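PDB 2X3H: K5 lyase from Enterobacteria phage k1-5, which cleaves the K5 capsular polysaccharide heparosan, probably by beta-elimination, as a trimeric phage tail-spike lyase. Local coordinates for residues N112-H123 with R140-N149; S67-T78 with T95-S103. All blocks are in the same frame, centred on the assembly; numbering follows the deposited sequence.

Contact 1 of 2, residues N112-H123 with R140-N149; sequences NLDGRGSGVLSH and RLSNITVESN
Ile-144 lies against Gly-115, Gly-119 and the two leucines of 112-123, just past the corner at Asn-143, whose O accepts from Gly-117 N. Ile-144 CB lies 3.9 Å from Gly-115 CA, and CG1, swung anti to the backbone N (chi1 -162°), reaches 3.4 Å from Gly-119 O. CD1 comes 3.8 Å from Gly-115 CA and touches Leu-113 CG and, at 4.0 Å, Leu-121 CG, joining the apolar side chains of both strand pairs. Before the corner, Leu-113 and Leu-141 run side by side, CD2 to CD1 3.5 Å. At the corner Asn-143 ND2 donates to Asp-114 OD1 (3.1 Å) from above the carboxylate plane, while Arg-116 N reaches the same oxygen from the opposite face, closing an Asx turn. The amide plane is turned 71° from the carboxylate. At the far end Asn-149 ND2 donates to His-123 O (2.8 Å) and weakly to Ser-122 OG. Parallel backbone bonds such as Leu-121 N to Thr-145 O (2.8 Å) flank the corner. Parallel pairs around a corner, here with register shifted three residues by loop 115-118, and apolar residues inside, characterise successive coils of a right-handed parallel beta-helix, the fold of many phage tail spikes.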
ATOM      1  N   ASN A 112      -2.531 -34.937  -8.936  1.00  9.65           N
ATOM      2  CA  ASN A 112      -3.223 -34.258 -10.035  1.00  9.15           C
ATOM      3  C   ASN A 112      -4.697 -34.643 -10.000  1.00  9.51           C
ATOM      4  O   ASN A 112      -5.116 -35.633 -10.605  1.00  9.22           O
ATOM      5  CB  ASN A 112      -2.598 -34.559 -11.403  1.00 10.46           C
ATOM      6  CG  ASN A 112      -3.215 -33.716 -12.531  1.00 11.66           C
ATOM      7  OD1 ASN A 112      -4.281 -33.104 -12.367  1.00 13.02           O
ATOM      8  ND2 ASN A 112      -2.545 -33.687 -13.680  1.00 13.31           N
ATOM      9  N   LEU A 113      -5.472 -33.850  -9.276  1.00  8.64           N
ATOM     10  CA  LEU A 113      -6.856 -34.188  -8.982  1.00  9.31           C
ATOM     11  C   LEU A 113      -7.746 -32.977  -9.212  1.00  9.57           C
ATOM     12  O   LEU A 113      -7.410 -31.860  -8.794  1.00  9.82           O
ATOM     13  CB  LEU A 113      -6.940 -34.628  -7.521  1.00  9.94           C
ATOM     14  CG  LEU A 113      -8.302 -34.861  -6.884  1.00 11.31           C
ATOM     15  CD1 LEU A 113      -9.052 -35.927  -7.671  1.00 11.57           C
ATOM     16  CD2 LEU A 113      -8.095 -35.296  -5.421  1.00 12.01           C
ATOM     17  N   ASP A 114      -8.872 -33.202  -9.882  1.00  9.44           N
ATOM     18  CA  ASP A 114      -9.857 -32.154 -10.147  1.00  9.32           C
ATOM     19  C   ASP A 114     -11.224 -32.698  -9.749  1.00  9.50           C
ATOM     20  O   ASP A 114     -11.563 -33.832 -10.096  1.00  9.09           O
ATOM     21  CB  ASP A 114      -9.856 -31.781 -11.636  1.00 11.79           C
ATOM     22  CG  ASP A 114     -10.939 -30.767 -11.998  1.00 15.47           C
ATOM     23  OD1 ASP A 114     -11.344 -29.990 -11.120  1.00 18.28           O
ATOM     24  OD2 ASP A 114     -11.364 -30.727 -13.175  1.00 18.93           O
ATOM     25  N   GLY A 115     -11.989 -31.903  -9.003  1.00  8.13           N
ATOM     26  CA  GLY A 115     -13.331 -32.292  -8.570  1.00  8.69           C
ATOM     27  C   GLY A 115     -14.493 -31.670  -9.341  1.00  9.36           C
ATOM     28  O   GLY A 115     -15.662 -31.933  -9.019  1.00  9.08           O
ATOM     29  N   ARG A 116     -14.181 -30.864 -10.358  1.00  8.57           N
ATOM     30  CA  ARG A 116     -15.196 -30.197 -11.188  1.00  9.80           C
ATOM     31  C   ARG A 116     -16.243 -29.392 -10.382  1.00  9.52           C
ATOM     32  O   ARG A 116     -17.348 -29.112 -10.873  1.00 10.06           O
ATOM     33  CB  ARG A 116     -15.877 -31.202 -12.139  1.00  9.52           C
ATOM     34  CG  ARG A 116     -14.909 -31.892 -13.109  1.00 11.22           C
ATOM     35  CD  ARG A 116     -15.592 -32.972 -13.971  1.00 11.97           C
ATOM     36  NE  ARG A 116     -16.662 -32.450 -14.816  1.00 13.94           N
ATOM     37  CZ  ARG A 116     -17.916 -32.889 -14.798  1.00 13.15           C
ATOM     38  NH1 ARG A 116     -18.280 -33.875 -13.984  1.00 13.60           N
ATOM     39  NH2 ARG A 116     -18.811 -32.338 -15.608  1.00 14.85           N
ATOM     40  N   GLY A 117     -15.881 -29.008  -9.162  1.00  9.32           N
ATOM     41  CA  GLY A 117     -16.779 -28.287  -8.257  1.00  9.76           C
ATOM     42  C   GLY A 117     -17.884 -29.122  -7.637  1.00 10.95           C
ATOM     43  O   GLY A 117     -18.711 -28.601  -6.889  1.00 11.54           O
ATOM     44  N   SER A 118     -17.926 -30.412  -7.947  1.00 10.07           N
ATOM     45  CA  SER A 118     -19.008 -31.249  -7.424  1.00 10.85           C
ATOM     46  C   SER A 118     -18.539 -32.475  -6.653  1.00 10.92           C
ATOM     47  O   SER A 118     -19.349 -33.147  -6.000  1.00 12.48           O
ATOM     48  CB  SER A 118     -19.954 -31.679  -8.545  1.00 10.47           C
ATOM     49  OG  SER A 118     -19.293 -32.546  -9.450  1.00 10.54           O
ATOM     50  N   GLY A 119     -17.249 -32.787  -6.734  1.00  9.64           N
ATOM     51  CA  GLY A 119     -16.706 -33.897  -5.965  1.00  9.70           C
ATOM     52  C   GLY A 119     -16.460 -33.516  -4.515  1.00  9.98           C
ATOM     53  O   GLY A 119     -16.002 -32.402  -4.220  1.00  9.23           O
ATOM     54  N   VAL A 120     -16.792 -34.430  -3.605  1.00  9.57           N
ATOM     55  CA  VAL A 120     -16.493 -34.267  -2.187  1.00 10.36           C
ATOM     56  C   VAL A 120     -15.694 -35.474  -1.715  1.00 11.13           C
ATOM     57  O   VAL A 120     -16.150 -36.607  -1.860  1.00 11.34           O
ATOM     58  CB  VAL A 120     -17.780 -34.189  -1.340  1.00 10.73           C
ATOM     59  CG1 VAL A 120     -17.433 -34.025   0.153  1.00 11.08           C
ATOM     60  CG2 VAL A 120     -18.678 -33.065  -1.837  1.00 11.76           C
ATOM     61  N   LEU A 121     -14.499 -35.237  -1.174  1.00 10.96           N
ATOM     62  CA  LEU A 121     -13.723 -36.310  -0.573  1.00 10.88           C
ATOM     63  C   LEU A 121     -14.042 -36.334   0.909  1.00 11.97           C
ATOM     64  O   LEU A 121     -13.660 -35.430   1.655  1.00 11.51           O
ATOM     65  CB  LEU A 121     -12.225 -36.104  -0.805  1.00 11.29           C
ATOM     66  CG  LEU A 121     -11.789 -36.253  -2.265  1.00 12.85           C
ATOM     67  CD1 LEU A 121     -10.295 -35.986  -2.426  1.00 12.90           C
ATOM     68  CD2 LEU A 121     -12.129 -37.648  -2.773  1.00 13.38           C
ATOM     69  N   SER A 122     -14.776 -37.356   1.335  1.00 11.56           N
ATOM     70  CA  SER A 122     -15.251 -37.418   2.716  1.00 12.04           C
ATOM     71  C   SER A 122     -14.470 -38.429   3.547  1.00 12.60           C
ATOM     72  O   SER A 122     -14.586 -39.644   3.338  1.00 12.98           O
ATOM     73  CB  SER A 122     -16.744 -37.747   2.741  1.00 13.53           C
ATOM     74  OG  SER A 122     -17.215 -37.865   4.069  1.00 13.81           O
ATOM     75  N   HIS A 123     -13.685 -37.923   4.492  1.00 12.09           N
ATOM     76  CA  HIS A 123     -12.825 -38.763   5.316  1.00 12.16           C
ATOM     77  C   HIS A 123     -13.656 -39.773   6.104  1.00 12.61           C
ATOM     78  O   HIS A 123     -14.546 -39.403   6.880  1.00 12.89           O
ATOM     79  CB  HIS A 123     -11.973 -37.904   6.257  1.00 12.09           C
ATOM     80  CG  HIS A 123     -10.757 -38.600   6.796  1.00 11.74           C
ATOM     81  ND1 HIS A 123     -10.051 -38.122   7.880  1.00 11.04           N
ATOM     82  CD2 HIS A 123     -10.119 -39.729   6.400  1.00 11.40           C
ATOM     83  CE1 HIS A 123      -9.030 -38.925   8.130  1.00 11.42           C
ATOM     84  NE2 HIS A 123      -9.045 -39.906   7.243  1.00 12.08           N
ATOM     85  N   ARG A 140      -1.348 -30.576  -9.112  1.00 10.98           N
ATOM     86  CA  ARG A 140      -2.534 -29.725  -9.143  1.00 12.43           C
ATOM     87  C   ARG A 140      -3.603 -30.388  -8.278  1.00 12.00           C
ATOM     88  O   ARG A 140      -3.867 -31.578  -8.423  1.00 11.33           O
ATOM     89  CB  ARG A 140      -3.019 -29.604 -10.587  1.00 15.95           C
ATOM     90  CG  ARG A 140      -4.408 -29.019 -10.792  1.00 20.08           C
ATOM     91  CD  ARG A 140      -4.314 -27.660 -11.453  1.00 22.65           C
ATOM     92  NE  ARG A 140      -5.623 -27.082 -11.759  1.00 25.15           N
ATOM     93  CZ  ARG A 140      -5.835 -25.777 -11.882  1.00 25.90           C
ATOM     94  NH1 ARG A 140      -4.822 -24.931 -11.714  1.00 26.28           N
ATOM     95  NH2 ARG A 140      -7.053 -25.316 -12.157  1.00 26.46           N
ATOM     96  N   LEU A 141      -4.180 -29.641  -7.344  1.00  9.95           N
ATOM     97  CA  LEU A 141      -5.347 -30.134  -6.620  1.00 10.00           C
ATOM     98  C   LEU A 141      -6.380 -29.040  -6.747  1.00  9.78           C
ATOM     99  O   LEU A 141      -6.151 -27.935  -6.252  1.00  9.72           O
ATOM    100  CB  LEU A 141      -5.013 -30.377  -5.155  1.00  9.82           C
ATOM    101  CG  LEU A 141      -6.146 -30.804  -4.221  1.00 11.69           C
ATOM    102  CD1 LEU A 141      -6.768 -32.136  -4.618  1.00 11.80           C
ATOM    103  CD2 LEU A 141      -5.594 -30.849  -2.786  1.00 12.23           C
ATOM    104  N   SER A 142      -7.502 -29.320  -7.407  1.00  8.58           N
ATOM    105  CA  SER A 142      -8.395 -28.223  -7.796  1.00  8.42           C
ATOM    106  C   SER A 142      -9.879 -28.545  -7.766  1.00  7.94           C
ATOM    107  O   SER A 142     -10.280 -29.692  -7.973  1.00  7.38           O
ATOM    108  CB  SER A 142      -8.014 -27.699  -9.187  1.00  9.81           C
ATOM    109  OG  SER A 142      -8.227 -28.689 -10.190  1.00 12.68           O
ATOM    110  N   ASN A 143     -10.677 -27.506  -7.523  1.00  7.34           N
ATOM    111  CA  ASN A 143     -12.132 -27.562  -7.719  1.00  7.75           C
ATOM    112  C   ASN A 143     -12.803 -28.724  -6.984  1.00  7.82           C
ATOM    113  O   ASN A 143     -13.585 -29.488  -7.569  1.00  8.74           O
ATOM    114  CB  ASN A 143     -12.453 -27.625  -9.220  1.00  9.00           C
ATOM    115  CG  ASN A 143     -11.731 -26.549 -10.029  1.00 10.80           C
ATOM    116  OD1 ASN A 143     -11.546 -25.419  -9.575  1.00 11.06           O
ATOM    117  ND2 ASN A 143     -11.338 -26.900 -11.252  1.00 11.82           N
ATOM    118  N   ILE A 144     -12.531 -28.838  -5.695  1.00  7.28           N
ATOM    119  CA  ILE A 144     -12.996 -29.996  -4.936  1.00  7.93           C
ATOM    120  C   ILE A 144     -13.216 -29.611  -3.474  1.00  8.20           C
ATOM    121  O   ILE A 144     -12.676 -28.611  -2.997  1.00  7.42           O
ATOM    122  CB  ILE A 144     -11.971 -31.165  -5.077  1.00  8.35           C
ATOM    123  CG1 ILE A 144     -12.601 -32.511  -4.697  1.00  9.28           C
ATOM    124  CG2 ILE A 144     -10.694 -30.884  -4.270  1.00  8.55           C
ATOM    125  CD1 ILE A 144     -11.905 -33.701  -5.382  1.00 10.89           C
ATOM    126  N   THR A 145     -14.032 -30.392  -2.785  1.00  7.50           N
ATOM    127  CA  THR A 145     -14.257 -30.210  -1.360  1.00  8.52           C
ATOM    128  C   THR A 145     -13.612 -31.372  -0.615  1.00  9.27           C
ATOM    129  O   THR A 145     -13.681 -32.514  -1.068  1.00  9.44           O
ATOM    130  CB  THR A 145     -15.765 -30.181  -1.062  1.00 10.04           C
ATOM    131  OG1 THR A 145     -16.350 -29.047  -1.723  1.00 10.42           O
ATOM    132  CG2 THR A 145     -16.014 -30.111   0.441  1.00 10.18           C
ATOM    133  N   VAL A 146     -12.969 -31.063   0.508  1.00  8.49           N
ATOM    134  CA  VAL A 146     -12.393 -32.068   1.402  1.00  8.10           C
ATOM    135  C   VAL A 146     -13.084 -31.957   2.753  1.00  9.43           C
ATOM    136  O   VAL A 146     -12.987 -30.936   3.432  1.00  8.58           O
ATOM    137  CB  VAL A 146     -10.866 -31.888   1.531  1.00  7.33           C
ATOM    138  CG1 VAL A 146     -10.259 -32.922   2.492  1.00  6.95           C
ATOM    139  CG2 VAL A 146     -10.212 -31.976   0.153  1.00  7.87           C
ATOM    140  N   GLU A 147     -13.816 -33.007   3.117  1.00  9.53           N
ATOM    141  CA  GLU A 147     -14.610 -33.013   4.331  1.00 12.30           C
ATOM    142  C   GLU A 147     -13.987 -33.901   5.401  1.00 11.52           C
ATOM    143  O   GLU A 147     -13.607 -35.038   5.127  1.00 11.84           O
ATOM    144  CB  GLU A 147     -16.027 -33.514   4.024  1.00 13.61           C
ATOM    145  CG  GLU A 147     -16.919 -33.534   5.251  1.00 17.15           C
ATOM    146  CD  GLU A 147     -18.362 -33.912   4.964  1.00 20.10           C
ATOM    147  OE1 GLU A 147     -18.729 -34.132   3.784  1.00 21.01           O
ATOM    148  OE2 GLU A 147     -19.139 -33.981   5.948  1.00 22.63           O
ATOM    149  N   SER A 148     -13.907 -33.384   6.605  1.00 11.20           N
ATOM    150  CA  SER A 148     -13.395 -34.174   7.720  1.00 12.36           C
ATOM    151  C   SER A 148     -14.569 -34.782   8.506  1.00 12.27           C
ATOM    152  O   SER A 148     -15.705 -34.322   8.380  1.00 12.14           O
ATOM    153  CB  SER A 148     -12.487 -33.285   8.593  1.00 14.10           C
ATOM    154  OG  SER A 148     -11.958 -33.977   9.703  1.00 16.80           O
ATOM    155  N   ASN A 149     -14.279 -35.822   9.306  1.00 12.37           N
ATOM    156  CA  ASN A 149     -15.300 -36.472  10.135  1.00 12.13           C
ATOM    157  C   ASN A 149     -14.691 -36.958  11.447  1.00 11.61           C
ATOM    158  O   ASN A 149     -14.812 -38.138  11.802  1.00 12.65           O
ATOM    159  CB  ASN A 149     -15.934 -37.649   9.392  1.00 12.40           C
ATOM    160  CG  ASN A 149     -16.884 -37.204   8.308  1.00 11.92           C
ATOM    161  OD1 ASN A 149     -17.936 -36.621   8.588  1.00 12.96           O
ATOM    162  ND2 ASN A 149     -16.519 -37.472   7.055  1.00 12.20           N
TER
HETATM  163  O   HOH W   1     -17.182 -29.947  -4.290  1.00 12.99           O
HETATM  164  O   HOH W   2      -9.921 -35.258   8.029  1.00 11.76           O

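Contact 2 of 2, residues S67-T78 with T95-S103; sequences SKPFGAAGDATT and TISDGVFSS. Unlike the reference sequence in segment 95-103: Ile-96 (reference Val).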
ATOM      1  N   SER A  67     -16.455 -38.921 -15.204  1.00 11.29           N
ATOM      2  CA  SER A  67     -16.749 -38.082 -14.039  1.00 11.26           C
ATOM      3  C   SER A  67     -16.151 -38.611 -12.731  1.00 11.80           C
ATOM      4  O   SER A  67     -15.922 -37.842 -11.783  1.00 11.21           O
ATOM      5  CB  SER A  67     -18.255 -37.883 -13.907  1.00 12.16           C
ATOM      6  OG  SER A  67     -18.898 -39.112 -13.632  1.00 13.32           O
ATOM      7  N   LYS A  68     -15.909 -39.919 -12.675  1.00 12.08           N
ATOM      8  CA  LYS A  68     -15.261 -40.547 -11.531  1.00 13.21           C
ATOM      9  C   LYS A  68     -14.549 -41.819 -11.990  1.00 13.91           C
ATOM     10  O   LYS A  68     -14.854 -42.344 -13.066  1.00 13.66           O
ATOM     11  CB  LYS A  68     -16.279 -40.858 -10.423  1.00 14.29           C
ATOM     12  CG  LYS A  68     -17.360 -41.835 -10.850  1.00 14.79           C
ATOM     13  CD  LYS A  68     -18.404 -42.061  -9.770  1.00 16.93           C
ATOM     14  CE  LYS A  68     -19.470 -43.023 -10.286  1.00 18.05           C
ATOM     15  NZ  LYS A  68     -20.557 -43.285  -9.292  1.00 20.40           N
ATOM     16  N   PRO A  69     -13.572 -42.294 -11.199  1.00 14.59           N
ATOM     17  CA  PRO A  69     -12.860 -43.512 -11.589  1.00 15.30           C
ATOM     18  C   PRO A  69     -13.769 -44.732 -11.620  1.00 15.77           C
ATOM     19  O   PRO A  69     -14.731 -44.810 -10.853  1.00 15.89           O
ATOM     20  CB  PRO A  69     -11.818 -43.679 -10.482  1.00 15.74           C
ATOM     21  CG  PRO A  69     -11.639 -42.300  -9.908  1.00 15.98           C
ATOM     22  CD  PRO A  69     -13.025 -41.712  -9.962  1.00 15.12           C
ATOM     23  N   PHE A  70     -13.457 -45.679 -12.498  1.00 16.39           N
ATOM     24  CA  PHE A  70     -14.201 -46.938 -12.554  1.00 17.25           C
ATOM     25  C   PHE A  70     -14.157 -47.643 -11.203  1.00 16.69           C
ATOM     26  O   PHE A  70     -13.085 -47.818 -10.615  1.00 16.27           O
ATOM     27  CB  PHE A  70     -13.632 -47.830 -13.663  1.00 19.44           C
ATOM     28  CG  PHE A  70     -14.406 -49.101 -13.893  1.00 20.92           C
ATOM     29  CD1 PHE A  70     -15.722 -49.060 -14.335  1.00 21.91           C
ATOM     30  CD2 PHE A  70     -13.809 -50.338 -13.690  1.00 21.57           C
ATOM     31  CE1 PHE A  70     -16.439 -50.241 -14.560  1.00 22.63           C
ATOM     32  CE2 PHE A  70     -14.520 -51.516 -13.911  1.00 22.45           C
ATOM     33  CZ  PHE A  70     -15.838 -51.462 -14.347  1.00 22.22           C
ATOM     34  N   GLY A  71     -15.326 -48.027 -10.697  1.00 15.95           N
ATOM     35  CA  GLY A  71     -15.393 -48.751  -9.437  1.00 15.57           C
ATOM     36  C   GLY A  71     -15.677 -47.874  -8.231  1.00 15.66           C
ATOM     37  O   GLY A  71     -15.944 -48.385  -7.149  1.00 16.04           O
ATOM     38  N   ALA A  72     -15.628 -46.556  -8.407  1.00 15.26           N
ATOM     39  CA  ALA A  72     -15.928 -45.643  -7.303  1.00 15.04           C
ATOM     40  C   ALA A  72     -17.432 -45.409  -7.207  1.00 14.93           C
ATOM     41  O   ALA A  72     -18.087 -45.121  -8.206  1.00 16.19           O
ATOM     42  CB  ALA A  72     -15.188 -44.320  -7.487  1.00 14.90           C
ATOM     43  N   ALA A  73     -17.971 -45.543  -6.001  1.00 14.84           N
ATOM     44  CA  ALA A  73     -19.412 -45.430  -5.782  1.00 15.04           C
ATOM     45  C   ALA A  73     -19.881 -43.979  -5.701  1.00 14.45           C
ATOM     46  O   ALA A  73     -20.888 -43.600  -6.310  1.00 14.47           O
ATOM     47  CB  ALA A  73     -19.805 -46.184  -4.510  1.00 15.56           C
ATOM     48  N   GLY A  74     -19.152 -43.171  -4.940  1.00 13.41           N
ATOM     49  CA  GLY A  74     -19.556 -41.784  -4.691  1.00 13.76           C
ATOM     50  C   GLY A  74     -20.900 -41.609  -4.002  1.00 14.01           C
ATOM     51  O   GLY A  74     -21.601 -40.618  -4.238  1.00 14.90           O
ATOM     52  N   ASP A  75     -21.244 -42.546  -3.119  1.00 14.14           N
ATOM     53  CA  ASP A  75     -22.571 -42.567  -2.484  1.00 14.86           C
ATOM     54  C   ASP A  75     -22.516 -42.287  -0.984  1.00 14.52           C
ATOM     55  O   ASP A  75     -23.481 -42.548  -0.252  1.00 15.08           O
ATOM     56  CB  ASP A  75     -23.248 -43.917  -2.730  1.00 15.48           C
ATOM     57  CG  ASP A  75     -22.485 -45.078  -2.096  1.00 15.87           C
ATOM     58  OD1 ASP A  75     -21.532 -44.817  -1.330  1.00 15.21           O
ATOM     59  OD2 ASP A  75     -22.845 -46.254  -2.361  1.00 17.30           O
ATOM     60  N   ALA A  76     -21.375 -41.778  -0.530  1.00 14.88           N
ATOM     61  CA  ALA A  76     -21.179 -41.371   0.857  1.00 15.27           C
ATOM     62  C   ALA A  76     -21.149 -42.522   1.865  1.00 15.41           C
ATOM     63  O   ALA A  76     -20.975 -42.285   3.062  1.00 16.28           O
ATOM     64  CB  ALA A  76     -22.238 -40.310   1.281  1.00 14.57           C
ATOM     65  N   THR A  77     -21.312 -43.760   1.398  1.00 15.56           N
ATOM     66  CA  THR A  77     -21.361 -44.901   2.322  1.00 16.71           C
ATOM     67  C   THR A  77     -20.415 -46.036   1.929  1.00 15.96           C
ATOM     68  O   THR A  77     -19.748 -46.620   2.787  1.00 15.82           O
ATOM     69  CB  THR A  77     -22.814 -45.448   2.530  1.00 18.32           C
ATOM     70  OG1 THR A  77     -23.260 -46.149   1.362  1.00 20.30           O
ATOM     71  CG2 THR A  77     -23.790 -44.318   2.833  1.00 19.90           C
ATOM     72  N   THR A  78     -20.364 -46.348   0.638  1.00 15.32           N
ATOM     73  CA  THR A  78     -19.447 -47.372   0.136  1.00 15.61           C
ATOM     74  C   THR A  78     -18.018 -46.907   0.364  1.00 15.12           C
ATOM     75  O   THR A  78     -17.715 -45.721   0.202  1.00 15.29           O
ATOM     76  CB  THR A  78     -19.683 -47.643  -1.367  1.00 15.97           C
ATOM     77  OG1 THR A  78     -21.045 -48.058  -1.567  1.00 17.58           O
ATOM     78  CG2 THR A  78     -18.740 -48.721  -1.888  1.00 16.69           C
ATOM     79  N   THR A  95     -10.040 -37.302 -12.196  1.00  9.55           N
ATOM     80  CA  THR A  95     -11.269 -36.547 -11.960  1.00  9.57           C
ATOM     81  C   THR A  95     -12.126 -37.309 -10.964  1.00 10.48           C
ATOM     82  O   THR A  95     -12.459 -38.480 -11.191  1.00 10.56           O
ATOM     83  CB  THR A  95     -12.077 -36.331 -13.262  1.00 10.45           C
ATOM     84  OG1 THR A  95     -11.310 -35.563 -14.207  1.00 10.79           O
ATOM     85  CG2 THR A  95     -13.411 -35.617 -12.970  1.00 10.03           C
ATOM     86  N   ILE A  96     -12.468 -36.658  -9.859  1.00  8.94           N
ATOM     87  CA  ILE A  96     -13.353 -37.244  -8.867  1.00  9.81           C
ATOM     88  C   ILE A  96     -14.476 -36.238  -8.617  1.00  9.65           C
ATOM     89  O   ILE A  96     -14.323 -35.291  -7.848  1.00  8.77           O
ATOM     90  CB  ILE A  96     -12.600 -37.617  -7.571  1.00 10.42           C
ATOM     91  CG1 ILE A  96     -11.497 -38.631  -7.883  1.00 11.13           C
ATOM     92  CG2 ILE A  96     -13.557 -38.188  -6.539  1.00 11.46           C
ATOM     93  CD1 ILE A  96     -10.629 -38.984  -6.684  1.00 12.29           C
ATOM     94  N   SER A  97     -15.594 -36.443  -9.307  1.00  9.78           N
ATOM     95  CA  SER A  97     -16.672 -35.480  -9.297  1.00 10.03           C
ATOM     96  C   SER A  97     -18.044 -36.142  -9.176  1.00 11.12           C
ATOM     97  O   SER A  97     -18.155 -37.376  -9.233  1.00 10.88           O
ATOM     98  CB  SER A  97     -16.603 -34.616 -10.568  1.00  9.93           C
ATOM     99  OG  SER A  97     -16.950 -35.354 -11.735  1.00 10.94           O
ATOM    100  N   ASP A  98     -19.065 -35.309  -8.988  1.00 11.64           N
ATOM    101  CA  ASP A  98     -20.476 -35.738  -8.972  1.00 12.60           C
ATOM    102  C   ASP A  98     -20.755 -36.815  -7.924  1.00 12.53           C
ATOM    103  O   ASP A  98     -21.391 -37.833  -8.205  1.00 13.66           O
ATOM    104  CB  ASP A  98     -20.928 -36.226 -10.367  1.00 13.36           C
ATOM    105  CG  ASP A  98     -20.980 -35.112 -11.409  1.00 14.37           C
ATOM    106  OD1 ASP A  98     -20.934 -33.913 -11.048  1.00 12.83           O
ATOM    107  OD2 ASP A  98     -21.072 -35.443 -12.619  1.00 16.13           O
ATOM    108  N   GLY A  99     -20.284 -36.589  -6.706  1.00 12.27           N
ATOM    109  CA  GLY A  99     -20.558 -37.517  -5.624  1.00 11.93           C
ATOM    110  C   GLY A  99     -19.816 -37.200  -4.349  1.00 12.06           C
ATOM    111  O   GLY A  99     -19.006 -36.264  -4.294  1.00 11.38           O
ATOM    112  N   VAL A 100     -20.122 -37.976  -3.314  1.00 11.27           N
ATOM    113  CA  VAL A 100     -19.441 -37.904  -2.041  1.00 11.13           C
ATOM    114  C   VAL A 100     -18.708 -39.224  -1.869  1.00 11.75           C
ATOM    115  O   VAL A 100     -19.329 -40.294  -1.831  1.00 12.57           O
ATOM    116  CB  VAL A 100     -20.434 -37.679  -0.884  1.00 11.48           C
ATOM    117  CG1 VAL A 100     -19.696 -37.621   0.449  1.00 11.87           C
ATOM    118  CG2 VAL A 100     -21.245 -36.401  -1.108  1.00 11.20           C
ATOM    119  N   PHE A 101     -17.384 -39.154  -1.791  1.00 10.82           N
ATOM    120  CA  PHE A 101     -16.562 -40.354  -1.858  1.00 10.18           C
ATOM    121  C   PHE A 101     -15.954 -40.656  -0.510  1.00 11.20           C
ATOM    122  O   PHE A 101     -14.978 -40.028  -0.088  1.00 11.51           O
ATOM    123  CB  PHE A 101     -15.500 -40.202  -2.947  1.00 10.99           C
ATOM    124  CG  PHE A 101     -16.081 -40.001  -4.313  1.00 10.78           C
ATOM    125  CD1 PHE A 101     -16.500 -38.734  -4.735  1.00 10.87           C
ATOM    126  CD2 PHE A 101     -16.232 -41.079  -5.178  1.00 10.54           C
ATOM    127  CE1 PHE A 101     -17.057 -38.549  -5.994  1.00 10.85           C
ATOM    128  CE2 PHE A 101     -16.763 -40.903  -6.438  1.00 10.85           C
ATOM    129  CZ  PHE A 101     -17.186 -39.639  -6.854  1.00 11.78           C
ATOM    130  N   SER A 102     -16.570 -41.606   0.185  1.00 10.99           N
ATOM    131  CA  SER A 102     -16.115 -42.007   1.498  1.00 11.55           C
ATOM    132  C   SER A 102     -14.786 -42.724   1.366  1.00 11.02           C
ATOM    133  O   SER A 102     -14.686 -43.711   0.635  1.00 12.13           O
ATOM    134  CB  SER A 102     -17.149 -42.935   2.144  1.00 12.11           C
ATOM    135  OG  SER A 102     -16.721 -43.304   3.441  1.00 13.58           O
ATOM    136  N   SER A 103     -13.764 -42.235   2.063  1.00 11.25           N
ATOM    137  CA  SER A 103     -12.422 -42.771   1.894  1.00 11.70           C
ATOM    138  C   SER A 103     -11.545 -42.519   3.118  1.00 12.50           C
ATOM    139  O   SER A 103     -11.587 -41.439   3.721  1.00 12.33           O
ATOM    140  CB  SER A 103     -11.765 -42.223   0.609  1.00 12.60           C
ATOM    141  OG  SER A 103     -12.046 -40.836   0.436  1.00 12.61           O
TER
HETATM  142  O   HOH W   3     -19.188 -39.239 -10.860  1.00 20.16           O
HETATM  143  O   HOH W   4     -18.380 -43.427  -1.146  1.00 10.86           O
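Gly-74 rests over one face of the Phe-101 ring, its CA 3.6 Å from the ring centroid in a CH-pi contact, and this marks the tight part of the contact. Phe-101 CG stands anti to its own carbonyl carbon (chi1 -61°), and the ring thereby turns back toward 67-78. Ile-96 CG2 covers the opposite face, while Lys-68 CD lies in plane at the edge and Ala-72 CB sits near the rim, 3.9 Å from CE2. The lysine chain runs on past the ring, extended, to bring NZ to Ala-73 O, a bond of 3.0 Å within its own loop. A second close point lies at Ser-67, whose carbonyl oxygen is gripped twice by Ser-97: OG donates in the carbonyl plane, on a lone pair, at 2.7 Å, and N comes nearly head-on at 2.9 Å. Ser-97 OG is also hydrogen-bonded to Arg-116 NH1, and Ser-67 packs on Leu-65 of a neighbouring subunit.

Toward Thr-78 the contact thins and the loop becomes exposed. Ala-76 N donates to Val-100 O (2.8 Å), and beside this bond Ala-76 CB touches Val-100 CG1 at 3.8 Å, a shallow apolar patch at the rim. Farther on, a water accepts from Ser-102 N and lies within hydrogen-bonding distance of Thr-78 O. What gives this outer loop its shape is mostly internal: Asp-75 OD1 accepts from Thr-77 N, an Asx turn, and also from Thr-78 N, which extends it to an Asx motif, and OD2 takes the Thr-78 hydroxyl on its syn lone pair. Irregular chain before helix 81-88 is thus laid along the first strands of the stack, an arrangement consistent with the N-terminal cap of a parallel beta-helix, here with Phe-101 of strand 99-103 covered by the loop.

Overall arrangement
Contact 2 closes before contact 1 opens along the chain, and their centres lie about 11 Å apart, on the same side of the chain's centre. Strand 99-103 of contact 2 pairs in parallel with strand 119-123 of contact 1, which in turn pairs with 144-147, so the two contacts form consecutive layers at the N-terminal end of the beta-helix. Val-120 O and Phe-101 N meet across the seam, and Ser-118 OG with Asp-98 OD1 adds a probable side-chain bond. The principle illustrated is that irregular chain covers the start of a stack that then continues by regular pairing. Both layers also touch the second subunit, tying the start of the coil to the trimer.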